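Local coordinates for protein coronin (Toxoplasma gondii, PDB 4OZU) that probably binds actin filaments, as expected of a coronin; this chain is its WD40 beta-propeller domain, at residues T222-A228 with P273-T279. Sequence-based numbering, arbitrary orientation.
Sequences TWIDGLA and PIFDETT
With CG swung anti to the backbone N (chi1 -170°), the ring of Phe275 reaches across to the backbone of Trp223, Ile224 and Asp225, while Glu277, with CG between its backbone N and carbonyl carbon (chi1 73°) and the chain bent at chi2, brings its carboxylate to Leu227. Ile224 lays CG2 over the centre of one Phe275 face in a CH-pi contact, 3.8 Å from the ring centroid; on the opposite face Glu277 N sits toward the rim. Asp225 O meets the ring edge in plane, 3.3 Å from Phe275 CE2. Strands 220-223 and 271-275 are the first strands of two four-stranded antiparallel blades of the WD40 beta-propeller, and the contact packs these strands and the turns after them blade against blade. There Glu277 takes two backbone N-H groups: Leu227 N gives a 2.9 Å bond to OE1 from above the carboxylate plane, and Ala228 N bonds to Glu277 O. Arg389 forms a salt bridge with OE1, and Thr278 OG1 donates to OE2, so both carboxylate oxygens are held. Asp276 OD1 accepts from Thr278 N in an Asx turn. Between the two strands, a water joins Thr222 OG1 to Phe275 N, and Thr222 CG2 packs 3.8 Å from Pro273 CB.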
# COMPACT_ATOMS: atom_id res chain seq x y z
N THR A 222 3.55 -6.55 -5.40
CA THR A 222 3.32 -6.60 -3.97
C THR A 222 3.54 -8.05 -3.52
O THR A 222 3.54 -8.96 -4.34
CB THR A 222 1.91 -6.13 -3.60
OG1 THR A 222 1.85 -5.87 -2.19
CG2 THR A 222 0.87 -7.15 -3.99
N TRP A 223 3.74 -8.25 -2.22
CA TRP A 223 3.93 -9.59 -1.70
C TRP A 223 2.59 -10.25 -1.44
O TRP A 223 1.62 -9.57 -1.10
CB TRP A 223 4.76 -9.55 -0.42
CG TRP A 223 6.18 -9.26 -0.67
CD1 TRP A 223 6.73 -8.04 -0.88
CD2 TRP A 223 7.25 -10.21 -0.75
NE1 TRP A 223 8.09 -8.16 -1.08
CE2 TRP A 223 8.43 -9.48 -1.01
CE3 TRP A 223 7.33 -11.60 -0.61
CZ2 TRP A 223 9.67 -10.10 -1.13
CZ3 TRP A 223 8.57 -12.21 -0.75
CH2 TRP A 223 9.72 -11.46 -1.01
N ILE A 224 2.54 -11.57 -1.61
CA ILE A 224 1.34 -12.33 -1.32
C ILE A 224 1.72 -13.53 -0.45
O ILE A 224 1.36 -14.67 -0.74
CB ILE A 224 0.62 -12.77 -2.62
CG1 ILE A 224 1.59 -13.47 -3.58
CG2 ILE A 224 -0.02 -11.55 -3.29
CD1 ILE A 224 0.94 -14.00 -4.85
N ASP A 225 2.47 -13.25 0.62
CA ASP A 225 2.69 -14.21 1.69
C ASP A 225 1.72 -13.87 2.83
O ASP A 225 0.53 -13.66 2.58
CB ASP A 225 4.18 -14.24 2.13
CG ASP A 225 4.76 -12.86 2.47
OD1 ASP A 225 4.21 -11.80 2.11
OD2 ASP A 225 5.84 -12.84 3.11
N GLY A 226 2.18 -13.81 4.07
CA GLY A 226 1.26 -13.58 5.17
C GLY A 226 0.33 -14.76 5.42
O GLY A 226 0.60 -15.89 4.99
N LEU A 227 -0.76 -14.49 6.13
CA LEU A 227 -1.64 -15.55 6.62
C LEU A 227 -2.32 -16.34 5.52
O LEU A 227 -2.41 -17.58 5.59
CB LEU A 227 -2.72 -14.96 7.53
CG LEU A 227 -3.57 -15.98 8.27
CD1 LEU A 227 -2.72 -16.69 9.31
CD2 LEU A 227 -4.79 -15.32 8.92
N ALA A 228 -2.84 -15.63 4.53
CA ALA A 228 -3.64 -16.26 3.48
C ALA A 228 -2.80 -16.63 2.28
O ALA A 228 -3.24 -17.40 1.42
CB ALA A 228 -4.78 -15.33 3.05
N PRO A 273 -1.45 -3.50 -7.41
CA PRO A 273 -1.99 -4.63 -6.65
C PRO A 273 -2.04 -4.33 -5.16
O PRO A 273 -1.06 -3.85 -4.60
CB PRO A 273 -1.01 -5.76 -6.96
CG PRO A 273 0.29 -5.06 -7.14
CD PRO A 273 -0.02 -3.70 -7.73
N ILE A 274 -3.19 -4.62 -4.54
CA ILE A 274 -3.38 -4.48 -3.10
C ILE A 274 -3.76 -5.82 -2.51
O ILE A 274 -4.81 -6.38 -2.87
CB ILE A 274 -4.47 -3.44 -2.77
CG1 ILE A 274 -4.12 -2.08 -3.38
CG2 ILE A 274 -4.69 -3.34 -1.27
CD1 ILE A 274 -2.83 -1.47 -2.87
N PHE A 275 -2.93 -6.35 -1.61
CA PHE A 275 -3.18 -7.65 -1.00
C PHE A 275 -3.68 -7.52 0.44
O PHE A 275 -3.06 -6.86 1.27
CB PHE A 275 -1.91 -8.50 -1.02
CG PHE A 275 -2.13 -9.95 -0.64
CD1 PHE A 275 -3.11 -10.71 -1.25
CD2 PHE A 275 -1.33 -10.55 0.32
CE1 PHE A 275 -3.29 -12.04 -0.92
CE2 PHE A 275 -1.50 -11.88 0.66
CZ PHE A 275 -2.48 -12.62 0.04
N ASP A 276 -4.82 -8.15 0.69
CA ASP A 276 -5.34 -8.36 2.03
C ASP A 276 -4.75 -9.68 2.52
O ASP A 276 -5.23 -10.75 2.17
CB ASP A 276 -6.88 -8.39 2.02
CG ASP A 276 -7.51 -8.77 3.36
OD1 ASP A 276 -6.77 -9.13 4.31
OD2 ASP A 276 -8.77 -8.75 3.46
N GLU A 277 -3.69 -9.59 3.31
CA GLU A 277 -2.93 -10.76 3.72
C GLU A 277 -3.75 -11.68 4.62
O GLU A 277 -3.39 -12.84 4.82
CB GLU A 277 -1.65 -10.34 4.44
CG GLU A 277 -1.87 -9.81 5.85
CD GLU A 277 -1.88 -10.91 6.91
OE1 GLU A 277 -0.94 -11.74 6.91
OE2 GLU A 277 -2.82 -10.94 7.73
N THR A 278 -4.83 -11.15 5.17
CA THR A 278 -5.62 -11.86 6.17
C THR A 278 -6.69 -12.76 5.54
O THR A 278 -6.96 -13.84 6.06
CB THR A 278 -6.29 -10.87 7.15
OG1 THR A 278 -5.34 -9.85 7.51
CG2 THR A 278 -6.76 -11.59 8.40
N THR A 279 -7.27 -12.32 4.43
CA THR A 279 -8.29 -13.10 3.73
C THR A 279 -7.81 -13.64 2.38
O THR A 279 -8.41 -14.58 1.84
CB THR A 279 -9.57 -12.29 3.46
OG1 THR A 279 -9.28 -11.23 2.54
CG2 THR A 279 -10.15 -11.72 4.75
O HOH W 1 -0.38 -5.05 -0.77